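Local coordinates for protein nonribosomal peptide synthase (Streptomyces sp. MJ635-86F5, PDB 5JJP) that probably uses ATP to activate an aliphatic beta-amino acid by adenylation for nonribosomal peptide assembly, at residues A[151-156]-A[160-165]; A[87-92]-A[98-103]; A[112-117]-A[121-126]; A[34-39]-A[60-65]. All coordinates share one frame; numbering follows the deposited sequence.

Contact 1: A[151-156]-A[160-165]; sequences GMARFG and VTTEQL
Met152 and Glu163 lie side by side and point the same way, and their closest meeting is tight: CE of Met152 stands 3.3 Å from CG of Glu163. With CG of Met152 anti to its backbone N (chi1 -163°), the thioether chain then bends at both following torsions and lays its terminal methyl against the aliphatic part of the glutamate. On the same face, Arg154 runs out extended from CG to NE and meets the glutamate at the edge of its guanidinium. The two planar groups are steeply turned, 71° apart, so no paired, coplanar bridge forms; the salt bridge from Arg154 NE to Glu163 OE2 is long, at 3.7 Å. The other end of the arginine is held elsewhere, with NH1 hydrogen-bonded to Gly141 O. Across the other face, Val160 reaches CB of Phe155 with CG2 (4.1 Å) and CB of Ala153 with CG1, while the Phe155 ring leads away toward helix 95-107. Backbone bonds set this register: Arg154 N gives a nearly straight bond of 2.8 Å to Thr161 O, and Met152 N donates to Gln164 O. Met152 O receives Gln164 N at 3.1 Å and, weakly, Glu163 N. Two residues thus oppose one, a classic beta bulge in an antiparallel hairpin whose second strand forms the outer margin of a mixed five-stranded sheet.

Contact 2: A[87-92]-A[98-103]; sequences VVLESP and VAAFLA
Leu89 carries the apolar packing alone from the strand side, dividing its two methyls between neighbouring residues of helix 95-107. CD1 rests on the methyl of Ala100, with 3.9 Å between Leu89 CD1 and Ala100 CB. CD2 presses more closely on Phe101, where Leu89 CD2 lies 3.6 Å from CB and not on the ring. A chi1 of -179° carries the Leu89 branch out from the strand, opposite its own N and toward the helix.

The aromatic component is turned elsewhere. The Phe101 ring departs from the leucine, and Val98 O stands 3.7 Å above one face of it, offset toward the rim. Farther out, the ring meets that of Phe105 at about 65° and also touches Phe229 and Leu235.

No hydrogen bond crosses between the two segments; Leu102 N and Ala103 N donate to Val98 O and Ala99 O, and Ser91 OG donates to Pro92 O at 2.6 Å just past the strand.

The contact joins strand and helix of the beta-alpha-beta unit 87-90, 95-107 and 111-114. Its wholly apolar chemistry implies that the helix is seated on the sheet here by the fit of buried groups and exclusion of water.

Contact 3: A[112-117]-A[121-126]; sequences IPTIPE and QRLRTI
Ile112 meets Ile126 through their branch methyls, the CG2 atoms of Ile112 and Ile126 standing 4.0 Å apart as the two side chains slide past each other in opposite directions. CG1 of Ile112 also nears that methyl, at 4.2 Å from Ile126 CG2. In both isoleucines CG2 is the branch anti to the backbone N, and on Ile126 this turns the methyl, not the longer ethyl arm, to the strand. A looser second touch brings Leu123 CD1 to 4.3 Å from Thr114 OG1, a hydroxyl facing a methyl without any bond between them.

In the next shell, Thr114 OG1 makes only a weak bond within its segment, to Pro113 O at 3.3 Å. On the helix, Ile126 N donates to Arg122 O, fixing the backbone turn from which the isoleucine springs. One residue earlier in the helix, Gln121 O accepts from both Thr125 N and Thr125 OG1, the latter at 2.9 Å, and the two donors reach it from opposite faces of its carbonyl plane.

Farther out, Ile126 also touches Phe186 and Ile112 touches Leu184, both of strand 181-186, while Leu123 packs on Glu90 and Arg143. Backbone bonds from Ile112 and Thr114 to strand 87-90 hold the strand that presents the first shell. Helix 120-130 then leads to strand 134-138, a crossover that passes over 87-90.

Sparse methyl contacts with no polar bond across them imply little directional control, so the spacing of helix and strand rests on side-chain bulk and on the bonding within each element.

Contact 4: A[34-39]-A[60-65]; sequences YLLAAG and VSYRQL
Gly39 lays its bare CA over one face of the Tyr62 ring, a CH-pi contact made by backbone carbon instead of a side chain. The CA of Gly39 stands 4.0 Å from the centroid of the Tyr62 ring and 21° off the ring normal, shifted toward CD1. A beta carbon at this position would point straight into the ring, so the close approach depends on its absence. Leu36 comes to the ring differently, its CD2 lying at the edge, near the plane, 3.9 Å from Tyr62 CD1. A chi1 of -85° turns the Tyr62 ring away from its own carbonyl carbon, toward the end of helix 31-37. The first turn of helix 62-77 is fixed by a capping box: Ser61 OG accepts from Gln64 N at 3.1 Å, while Ser61 N returns a nearly straight bond (173°) to Gln64 OE1, on a lone pair in the carbonyl plane. Replacing Tyr62 by an alanine would probably open a gap beneath Gly39 and beside Leu36, and leave Ala246 O without its hydroxyl partner. Ala246 lies just before strand 247-250; Leu242 O, at the end of helix 232-243, is also near that hydroxyl, and the side chain touches Ala47.

From the N terminus, contact 4 comes first, closing the excursion through hairpin 46-51/57-61 and tying helix 31-37 to the start of helix 62-77. Contact 2 then closes the short turn from strand 87-90 into helix 95-107, contact 3 the turn from strand 111-114 into helix 120-130, and contact 1 the hairpin after strand 151-156. All four follow in series; none nests or crosses. Contacts 1, 2 and 3 share one mixed sheet: strands 87-90 and 111-114 pair directly, and Phe155 packs its ring on Leu89. Contact 4 joins through the helices, where Leu65 meets Val98 and Leu36 meets Leu102.

Contact 1: A[151-156]-A[160-165]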
loop_
_atom_site.group_PDB
_atom_site.type_symbol
_atom_site.label_atom_id
_atom_site.label_comp_id
_atom_site.label_asym_id
_atom_site.label_seq_id
_atom_site.Cartn_x
_atom_site.Cartn_y
_atom_site.Cartn_z
ATOM N N GLY A 151 -1.858 -25.290 -6.564
ATOM C CA GLY A 151 -1.535 -25.446 -5.130
ATOM C C GLY A 151 -2.532 -24.671 -4.285
ATOM O O GLY A 151 -2.883 -23.557 -4.636
ATOM N N MET A 152 -3.035 -25.289 -3.230
ATOM C CA MET A 152 -3.951 -24.595 -2.334
ATOM C C MET A 152 -3.574 -24.815 -0.873
ATOM O O MET A 152 -3.230 -25.936 -0.456
ATOM C CB MET A 152 -5.436 -24.838 -2.584
ATOM C CG MET A 152 -6.293 -23.769 -1.888
ATOM S SD MET A 152 -6.737 -24.164 -0.159
ATOM C CE MET A 152 -7.954 -25.461 -0.471
ATOM N N ALA A 153 -3.636 -23.742 -0.102
ATOM C CA ALA A 153 -3.288 -23.803 1.324
ATOM C C ALA A 153 -4.043 -22.770 2.097
ATOM O O ALA A 153 -4.543 -21.813 1.517
ATOM C CB ALA A 153 -1.794 -23.585 1.511
ATOM N N ARG A 154 -4.144 -22.991 3.397
ATOM C CA ARG A 154 -4.823 -22.066 4.271
ATOM C C ARG A 154 -3.881 -21.662 5.317
ATOM O O ARG A 154 -3.027 -22.466 5.745
ATOM C CB ARG A 154 -6.009 -22.704 4.939
ATOM C CG ARG A 154 -7.142 -23.001 4.000
ATOM C CD ARG A 154 -8.023 -24.127 4.515
ATOM N NE ARG A 154 -9.005 -24.477 3.478
ATOM C CZ ARG A 154 -10.067 -23.743 3.220
ATOM N NH1 ARG A 154 -10.272 -22.614 3.892
ATOM N NH2 ARG A 154 -10.892 -24.104 2.262
ATOM N N PHE A 155 -4.046 -20.433 5.794
ATOM C CA PHE A 155 -3.278 -19.986 6.965
ATOM C C PHE A 155 -4.245 -19.551 8.041
ATOM O O PHE A 155 -5.301 -19.004 7.748
ATOM C CB PHE A 155 -2.308 -18.859 6.587
ATOM C CG PHE A 155 -2.981 -17.625 6.123
ATOM C CD1 PHE A 155 -3.282 -17.444 4.814
ATOM C CD2 PHE A 155 -3.314 -16.636 7.024
ATOM C CE1 PHE A 155 -3.944 -16.304 4.380
ATOM C CE2 PHE A 155 -4.024 -15.508 6.603
ATOM C CZ PHE A 155 -4.336 -15.346 5.274
ATOM N N GLY A 156 -3.904 -19.806 9.287
ATOM C CA GLY A 156 -4.748 -19.346 10.427
ATOM C C GLY A 156 -3.940 -19.408 11.710
ATOM O O GLY A 156 -2.705 -19.533 11.657
ATOM N N VAL A 160 -0.009 -23.010 8.755
ATOM C CA VAL A 160 -0.388 -23.196 7.356
ATOM C C VAL A 160 -0.613 -24.671 7.079
ATOM O O VAL A 160 0.316 -25.470 7.203
ATOM C CB VAL A 160 0.736 -22.754 6.434
ATOM C CG1 VAL A 160 0.420 -23.101 5.001
ATOM C CG2 VAL A 160 1.016 -21.241 6.600
ATOM N N THR A 161 -1.833 -25.020 6.668
ATOM C CA THR A 161 -2.159 -26.370 6.264
ATOM C C THR A 161 -2.438 -26.390 4.759
ATOM O O THR A 161 -3.078 -25.489 4.234
ATOM C CB THR A 161 -3.387 -26.891 7.034
ATOM O OG1 THR A 161 -4.459 -25.961 6.910
ATOM C CG2 THR A 161 -3.040 -27.004 8.501
ATOM N N THR A 162 -1.895 -27.389 4.075
ATOM C CA THR A 162 -1.916 -27.426 2.625
ATOM C C THR A 162 -2.896 -28.472 2.148
ATOM O O THR A 162 -2.686 -29.636 2.368
ATOM C CB THR A 162 -0.518 -27.761 2.070
ATOM O OG1 THR A 162 0.432 -26.734 2.412
ATOM C CG2 THR A 162 -0.558 -27.871 0.541
ATOM N N GLU A 163 -3.941 -28.053 1.448
ATOM C CA GLU A 163 -4.992 -28.962 0.959
ATOM C C GLU A 163 -4.559 -29.621 -0.354
ATOM O O GLU A 163 -4.944 -30.750 -0.631
ATOM C CB GLU A 163 -6.361 -28.266 0.796
ATOM C CG GLU A 163 -6.787 -27.404 1.981
ATOM C CD GLU A 163 -7.126 -28.190 3.260
ATOM O OE1 GLU A 163 -7.326 -29.413 3.186
ATOM O OE2 GLU A 163 -7.189 -27.561 4.348
ATOM N N GLN A 164 -3.750 -28.926 -1.145
ATOM C CA GLN A 164 -3.243 -29.440 -2.419
ATOM C C GLN A 164 -1.838 -28.917 -2.673
ATOM O O GLN A 164 -1.645 -27.728 -2.761
ATOM C CB GLN A 164 -4.164 -29.037 -3.532
ATOM C CG GLN A 164 -3.406 -29.013 -4.847
ATOM C CD GLN A 164 -3.338 -30.344 -5.592
ATOM O OE1 GLN A 164 -4.310 -30.807 -6.209
ATOM N NE2 GLN A 164 -2.147 -30.983 -5.540
ATOM N N LEU A 165 -0.856 -29.807 -2.720
ATOM C CA LEU A 165 0.516 -29.419 -2.928
ATOM C C LEU A 165 0.704 -28.835 -4.296
ATOM O O LEU A 165 0.086 -29.301 -5.288
ATOM C CB LEU A 165 1.448 -30.606 -2.828
ATOM C CG LEU A 165 1.559 -31.281 -1.454
ATOM C CD1 LEU A 165 2.383 -32.559 -1.607
ATOM C CD2 LEU A 165 2.219 -30.377 -0.415
#

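Contact 2: A[87-92]-A[98-103]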
loop_
_atom_site.group_PDB
_atom_site.type_symbol
_atom_site.label_atom_id
_atom_site.label_comp_id
_atom_site.label_asym_id
_atom_site.label_seq_id
_atom_site.Cartn_x
_atom_site.Cartn_y
_atom_site.Cartn_z
ATOM N N VAL A 87 2.218 -16.157 -5.574
ATOM C CA VAL A 87 1.245 -16.666 -4.652
ATOM C C VAL A 87 0.038 -15.714 -4.661
ATOM O O VAL A 87 0.204 -14.521 -4.510
ATOM C CB VAL A 87 1.867 -16.656 -3.267
ATOM C CG1 VAL A 87 0.822 -17.034 -2.207
ATOM C CG2 VAL A 87 3.039 -17.598 -3.244
ATOM N N VAL A 88 -1.167 -16.218 -4.889
ATOM C CA VAL A 88 -2.379 -15.417 -4.697
ATOM C C VAL A 88 -2.706 -15.515 -3.226
ATOM O O VAL A 88 -2.917 -16.608 -2.725
ATOM C CB VAL A 88 -3.571 -15.930 -5.504
ATOM C CG1 VAL A 88 -4.777 -15.056 -5.288
ATOM C CG2 VAL A 88 -3.227 -15.940 -6.973
ATOM N N LEU A 89 -2.725 -14.383 -2.542
ATOM C CA LEU A 89 -3.018 -14.335 -1.128
ATOM C C LEU A 89 -4.427 -13.695 -0.901
ATOM O O LEU A 89 -4.625 -12.497 -1.112
ATOM C CB LEU A 89 -1.924 -13.537 -0.433
ATOM C CG LEU A 89 -1.994 -13.356 1.054
ATOM C CD1 LEU A 89 -2.042 -14.708 1.727
ATOM C CD2 LEU A 89 -0.810 -12.578 1.553
ATOM N N GLU A 90 -5.392 -14.532 -0.535
ATOM C CA GLU A 90 -6.788 -14.093 -0.447
ATOM C C GLU A 90 -7.304 -14.093 0.985
ATOM O O GLU A 90 -7.425 -15.149 1.601
ATOM C CB GLU A 90 -7.672 -14.977 -1.298
ATOM C CG GLU A 90 -9.145 -14.599 -1.287
ATOM C CD GLU A 90 -9.886 -15.225 -2.484
ATOM O OE1 GLU A 90 -9.567 -14.856 -3.654
ATOM O OE2 GLU A 90 -10.807 -16.074 -2.261
ATOM N N SER A 91 -7.587 -12.913 1.486
ATOM C CA SER A 91 -8.026 -12.773 2.850
ATOM C C SER A 91 -8.458 -11.360 3.124
ATOM O O SER A 91 -7.947 -10.413 2.517
ATOM C CB SER A 91 -6.896 -13.181 3.821
ATOM O OG SER A 91 -7.146 -12.823 5.177
ATOM N N PRO A 92 -9.448 -11.197 4.025
ATOM C CA PRO A 92 -9.572 -9.850 4.523
ATOM C C PRO A 92 -8.281 -9.477 5.264
ATOM O O PRO A 92 -7.555 -10.343 5.704
ATOM C CB PRO A 92 -10.789 -9.915 5.450
ATOM C CG PRO A 92 -10.873 -11.343 5.860
ATOM C CD PRO A 92 -10.347 -12.132 4.719
ATOM N N VAL A 98 -1.395 -10.380 7.528
ATOM C CA VAL A 98 -0.145 -9.594 7.532
ATOM C C VAL A 98 1.056 -10.529 7.733
ATOM O O VAL A 98 2.051 -10.450 7.010
ATOM C CB VAL A 98 -0.186 -8.482 8.607
ATOM C CG1 VAL A 98 1.151 -7.746 8.667
ATOM C CG2 VAL A 98 -1.327 -7.505 8.344
ATOM N N ALA A 99 0.981 -11.413 8.736
ATOM C CA ALA A 99 2.040 -12.419 8.920
ATOM C C ALA A 99 2.289 -13.188 7.588
ATOM O O ALA A 99 3.425 -13.411 7.194
ATOM C CB ALA A 99 1.682 -13.384 10.011
ATOM N N ALA A 100 1.221 -13.577 6.912
ATOM C CA ALA A 100 1.344 -14.284 5.596
ATOM C C ALA A 100 2.082 -13.497 4.535
ATOM O O ALA A 100 2.991 -14.062 3.845
ATOM C CB ALA A 100 -0.000 -14.633 5.057
ATOM N N PHE A 101 1.786 -12.193 4.425
ATOM C CA PHE A 101 2.473 -11.426 3.383
ATOM C C PHE A 101 3.910 -11.144 3.754
ATOM O O PHE A 101 4.790 -11.206 2.895
ATOM C CB PHE A 101 1.661 -10.243 2.835
ATOM C CG PHE A 101 1.644 -8.998 3.677
ATOM C CD1 PHE A 101 0.423 -8.438 4.039
ATOM C CD2 PHE A 101 2.803 -8.286 3.930
ATOM C CE1 PHE A 101 0.368 -7.286 4.772
ATOM C CE2 PHE A 101 2.757 -7.100 4.612
ATOM C CZ PHE A 101 1.533 -6.600 5.034
ATOM N N LEU A 102 4.171 -10.984 5.052
ATOM C CA LEU A 102 5.518 -10.909 5.523
ATOM C C LEU A 102 6.289 -12.227 5.254
ATOM O O LEU A 102 7.505 -12.211 4.945
ATOM C CB LEU A 102 5.557 -10.539 7.023
ATOM C CG LEU A 102 5.141 -9.135 7.393
ATOM C CD1 LEU A 102 5.126 -8.965 8.917
ATOM C CD2 LEU A 102 6.067 -8.110 6.776
ATOM N N ALA A 103 5.633 -13.354 5.458
ATOM C CA ALA A 103 6.299 -14.610 5.198
ATOM C C ALA A 103 6.650 -14.680 3.693
ATOM O O ALA A 103 7.778 -14.990 3.338
ATOM C CB ALA A 103 5.420 -15.779 5.594
#

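Contact 3: A[112-117]-A[121-126]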
loop_
_atom_site.group_PDB
_atom_site.type_symbol
_atom_site.label_atom_id
_atom_site.label_comp_id
_atom_site.label_asym_id
_atom_site.label_seq_id
_atom_site.Cartn_x
_atom_site.Cartn_y
_atom_site.Cartn_z
ATOM N N ILE A 112 -0.067 -11.705 -4.873
ATOM C CA ILE A 112 -1.124 -10.912 -5.466
ATOM C C ILE A 112 -2.182 -10.905 -4.393
ATOM O O ILE A 112 -2.760 -11.958 -4.144
ATOM C CB ILE A 112 -1.846 -11.577 -6.657
ATOM C CG1 ILE A 112 -0.931 -12.313 -7.629
ATOM C CG2 ILE A 112 -2.716 -10.602 -7.390
ATOM C CD1 ILE A 112 0.207 -11.545 -8.144
ATOM N N PRO A 113 -2.502 -9.727 -3.812
ATOM C CA PRO A 113 -3.515 -9.702 -2.745
ATOM C C PRO A 113 -4.920 -9.660 -3.285
ATOM O O PRO A 113 -5.214 -8.928 -4.212
ATOM C CB PRO A 113 -3.183 -8.418 -1.984
ATOM C CG PRO A 113 -2.628 -7.529 -3.044
ATOM C CD PRO A 113 -1.874 -8.403 -4.002
ATOM N N THR A 114 -5.783 -10.460 -2.684
ATOM C CA THR A 114 -7.140 -10.642 -3.174
ATOM C C THR A 114 -8.066 -10.716 -1.957
ATOM O O THR A 114 -7.610 -11.014 -0.845
ATOM C CB THR A 114 -7.096 -11.921 -4.057
ATOM O OG1 THR A 114 -6.822 -11.556 -5.426
ATOM C CG2 THR A 114 -8.289 -12.651 -4.043
ATOM N N ILE A 115 -9.346 -10.476 -2.141
ATOM C CA ILE A 115 -10.317 -10.772 -1.089
ATOM C C ILE A 115 -11.354 -11.765 -1.566
ATOM O O ILE A 115 -11.497 -11.968 -2.788
ATOM C CB ILE A 115 -10.985 -9.512 -0.566
ATOM C CG1 ILE A 115 -11.565 -8.684 -1.724
ATOM C CG2 ILE A 115 -9.953 -8.685 0.201
ATOM C CD1 ILE A 115 -12.519 -7.575 -1.254
ATOM N N PRO A 116 -12.029 -12.432 -0.607
ATOM C CA PRO A 116 -13.067 -13.405 -0.959
ATOM C C PRO A 116 -14.105 -12.884 -1.956
ATOM O O PRO A 116 -14.574 -13.650 -2.811
ATOM C CB PRO A 116 -13.720 -13.738 0.403
ATOM C CG PRO A 116 -12.601 -13.543 1.395
ATOM C CD PRO A 116 -11.807 -12.386 0.861
ATOM N N GLU A 117 -14.413 -11.588 -1.861
ATOM C CA GLU A 117 -15.426 -10.947 -2.694
ATOM C C GLU A 117 -14.914 -10.581 -4.069
ATOM O O GLU A 117 -15.657 -10.053 -4.883
ATOM C CB GLU A 117 -15.929 -9.695 -1.984
ATOM C CG GLU A 117 -16.660 -9.967 -0.654
ATOM C CD GLU A 117 -15.739 -10.175 0.541
ATOM O OE1 GLU A 117 -14.566 -9.802 0.490
ATOM O OE2 GLU A 117 -16.196 -10.748 1.550
ATOM N N GLN A 121 -14.295 -14.279 -12.081
ATOM C CA GLN A 121 -13.831 -14.010 -13.423
ATOM C C GLN A 121 -12.519 -13.240 -13.424
ATOM O O GLN A 121 -11.606 -13.552 -14.191
ATOM C CB GLN A 121 -14.883 -13.234 -14.228
ATOM C CG GLN A 121 -14.369 -12.692 -15.564
ATOM C CD GLN A 121 -15.473 -12.049 -16.417
ATOM O OE1 GLN A 121 -16.510 -11.590 -15.906
ATOM N NE2 GLN A 121 -15.241 -12.001 -17.734
ATOM N N ARG A 122 -12.418 -12.241 -12.567
ATOM C CA ARG A 122 -11.154 -11.471 -12.396
ATOM C C ARG A 122 -10.036 -12.308 -11.807
ATOM O O ARG A 122 -8.908 -12.279 -12.253
ATOM C CB ARG A 122 -11.393 -10.257 -11.498
ATOM C CG ARG A 122 -10.190 -9.344 -11.427
ATOM C CD ARG A 122 -10.468 -8.154 -10.537
ATOM N NE ARG A 122 -9.279 -7.316 -10.439
ATOM C CZ ARG A 122 -8.825 -6.522 -11.412
ATOM N NH1 ARG A 122 -9.445 -6.447 -12.585
ATOM N NH2 ARG A 122 -7.732 -5.815 -11.196
ATOM N N LEU A 123 -10.381 -13.091 -10.820
ATOM C CA LEU A 123 -9.439 -14.012 -10.215
ATOM C C LEU A 123 -8.888 -15.026 -11.225
ATOM O O LEU A 123 -7.677 -15.230 -11.318
ATOM C CB LEU A 123 -10.100 -14.737 -9.059
ATOM C CG LEU A 123 -9.232 -15.736 -8.312
ATOM C CD1 LEU A 123 -8.020 -14.995 -7.798
ATOM C CD2 LEU A 123 -10.011 -16.349 -7.162
ATOM N N ARG A 124 -9.753 -15.590 -12.044
ATOM C CA ARG A 124 -9.300 -16.485 -13.129
ATOM C C ARG A 124 -8.438 -15.771 -14.178
ATOM O O ARG A 124 -7.478 -16.367 -14.703
ATOM C CB ARG A 124 -10.467 -17.189 -13.813
ATOM C CG ARG A 124 -11.005 -18.376 -13.033
ATOM C CD ARG A 124 -12.006 -19.160 -13.910
ATOM N NE ARG A 124 -12.940 -19.932 -13.097
ATOM C CZ ARG A 124 -14.267 -19.766 -13.013
ATOM N NH1 ARG A 124 -14.915 -18.850 -13.724
ATOM N NH2 ARG A 124 -14.953 -20.557 -12.199
ATOM N N THR A 125 -8.741 -14.501 -14.453
ATOM C CA THR A 125 -7.883 -13.692 -15.339
ATOM C C THR A 125 -6.493 -13.491 -14.692
ATOM O O THR A 125 -5.468 -13.667 -15.365
ATOM C CB THR A 125 -8.533 -12.326 -15.690
ATOM O OG1 THR A 125 -9.841 -12.538 -16.221
ATOM C CG2 THR A 125 -7.733 -11.573 -16.729
ATOM N N ILE A 126 -6.459 -13.132 -13.402
ATOM C CA ILE A 126 -5.186 -12.997 -12.677
ATOM C C ILE A 126 -4.348 -14.283 -12.802
ATOM O O ILE A 126 -3.158 -14.234 -13.003
ATOM C CB ILE A 126 -5.371 -12.765 -11.131
ATOM C CG1 ILE A 126 -6.125 -11.469 -10.760
ATOM C CG2 ILE A 126 -4.042 -12.815 -10.403
ATOM C CD1 ILE A 126 -5.965 -10.324 -11.723
#

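Contact 4: A[34-39]-A[60-65]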
loop_
_atom_site.group_PDB
_atom_site.type_symbol
_atom_site.label_atom_id
_atom_site.label_comp_id
_atom_site.label_asym_id
_atom_site.label_seq_id
_atom_site.Cartn_x
_atom_site.Cartn_y
_atom_site.Cartn_z
ATOM N N TYR A 34 12.695 -4.380 6.565
ATOM C CA TYR A 34 12.476 -2.942 6.670
ATOM C C TYR A 34 11.213 -2.657 7.478
ATOM O O TYR A 34 11.218 -1.780 8.332
ATOM C CB TYR A 34 12.477 -2.206 5.302
ATOM C CG TYR A 34 12.408 -0.713 5.515
ATOM C CD1 TYR A 34 13.544 0.005 5.840
ATOM C CD2 TYR A 34 11.194 -0.023 5.459
ATOM C CE1 TYR A 34 13.483 1.374 6.058
ATOM C CE2 TYR A 34 11.112 1.358 5.653
ATOM C CZ TYR A 34 12.260 2.050 5.975
ATOM O OH TYR A 34 12.226 3.400 6.192
ATOM N N LEU A 35 10.131 -3.365 7.199
ATOM C CA LEU A 35 8.863 -3.010 7.825
ATOM C C LEU A 35 8.885 -3.253 9.338
ATOM O O LEU A 35 8.112 -2.655 10.040
ATOM C CB LEU A 35 7.697 -3.757 7.206
ATOM C CG LEU A 35 7.425 -3.487 5.710
ATOM C CD1 LEU A 35 6.101 -4.110 5.311
ATOM C CD2 LEU A 35 7.419 -2.015 5.373
ATOM N N LEU A 36 9.777 -4.131 9.811
ATOM C CA LEU A 36 9.790 -4.547 11.199
ATOM C C LEU A 36 10.952 -3.984 11.988
ATOM O O LEU A 36 10.994 -4.192 13.174
ATOM C CB LEU A 36 9.799 -6.090 11.306
ATOM C CG LEU A 36 8.435 -6.633 10.917
ATOM C CD1 LEU A 36 8.553 -8.085 10.683
ATOM C CD2 LEU A 36 7.420 -6.405 12.002
ATOM N N ALA A 37 11.825 -3.225 11.339
ATOM C CA ALA A 37 12.986 -2.709 12.020
ATOM C C ALA A 37 12.654 -1.777 13.193
ATOM O O ALA A 37 13.083 -2.026 14.290
ATOM C CB ALA A 37 13.903 -2.005 11.048
ATOM N N ALA A 38 11.812 -0.781 12.980
ATOM C CA ALA A 38 11.447 0.141 14.058
ATOM C C ALA A 38 10.834 -0.565 15.257
ATOM O O ALA A 38 11.053 -0.162 16.407
ATOM C CB ALA A 38 10.495 1.233 13.571
ATOM N N GLY A 39 10.084 -1.611 14.988
ATOM C CA GLY A 39 9.426 -2.345 16.034
ATOM C C GLY A 39 10.351 -3.137 16.934
ATOM O O GLY A 39 9.981 -3.490 18.029
ATOM N N VAL A 60 -2.046 -7.930 18.467
ATOM C CA VAL A 60 -0.906 -8.759 18.167
ATOM C C VAL A 60 0.325 -7.867 18.256
ATOM O O VAL A 60 0.412 -6.847 17.579
ATOM C CB VAL A 60 -1.053 -9.409 16.766
ATOM C CG1 VAL A 60 0.170 -10.259 16.471
ATOM C CG2 VAL A 60 -2.302 -10.292 16.727
ATOM N N SER A 61 1.271 -8.234 19.100
ATOM C CA SER A 61 2.452 -7.426 19.256
ATOM C C SER A 61 3.421 -7.593 18.088
ATOM O O SER A 61 3.355 -8.553 17.365
ATOM C CB SER A 61 3.182 -7.747 20.579
ATOM O OG SER A 61 3.705 -9.047 20.530
ATOM N N TYR A 62 4.350 -6.638 17.951
ATOM C CA TYR A 62 5.427 -6.753 17.018
ATOM C C TYR A 62 6.083 -8.098 17.125
ATOM O O TYR A 62 6.301 -8.768 16.111
ATOM C CB TYR A 62 6.464 -5.633 17.227
ATOM C CG TYR A 62 6.052 -4.407 16.475
ATOM C CD1 TYR A 62 6.399 -4.274 15.127
ATOM C CD2 TYR A 62 5.214 -3.473 17.014
ATOM C CE1 TYR A 62 5.958 -3.213 14.382
ATOM C CE2 TYR A 62 4.809 -2.398 16.282
ATOM C CZ TYR A 62 5.203 -2.286 14.940
ATOM O OH TYR A 62 4.835 -1.233 14.159
ATOM N N ARG A 63 6.356 -8.530 18.352
ATOM C CA ARG A 63 7.085 -9.770 18.556
ATOM C C ARG A 63 6.264 -10.953 18.084
ATOM O O ARG A 63 6.818 -11.855 17.425
ATOM C CB ARG A 63 7.444 -9.972 20.011
ATOM C CG ARG A 63 8.228 -11.245 20.266
ATOM C CD ARG A 63 8.312 -11.596 21.745
ATOM N NE ARG A 63 8.683 -10.490 22.610
ATOM C CZ ARG A 63 9.925 -10.113 22.927
ATOM N NH1 ARG A 63 10.982 -10.695 22.384
ATOM N NH2 ARG A 63 10.102 -9.103 23.803
ATOM N N GLN A 64 4.977 -10.943 18.435
ATOM C CA GLN A 64 4.096 -11.977 18.010
ATOM C C GLN A 64 3.927 -11.996 16.499
ATOM O O GLN A 64 3.762 -13.052 15.935
ATOM C CB GLN A 64 2.702 -11.833 18.630
ATOM C CG GLN A 64 2.725 -12.077 20.117
ATOM C CD GLN A 64 1.420 -11.749 20.800
ATOM O OE1 GLN A 64 0.791 -10.724 20.531
ATOM N NE2 GLN A 64 1.065 -12.567 21.771
ATOM N N LEU A 65 3.891 -10.822 15.874
ATOM C CA LEU A 65 3.644 -10.757 14.445
ATOM C C LEU A 65 4.839 -11.381 13.718
ATOM O O LEU A 65 4.655 -12.146 12.810
ATOM C CB LEU A 65 3.423 -9.304 14.012
ATOM C CG LEU A 65 3.193 -9.036 12.524
ATOM C CD1 LEU A 65 1.972 -9.741 11.985
ATOM C CD2 LEU A 65 3.026 -7.541 12.336
#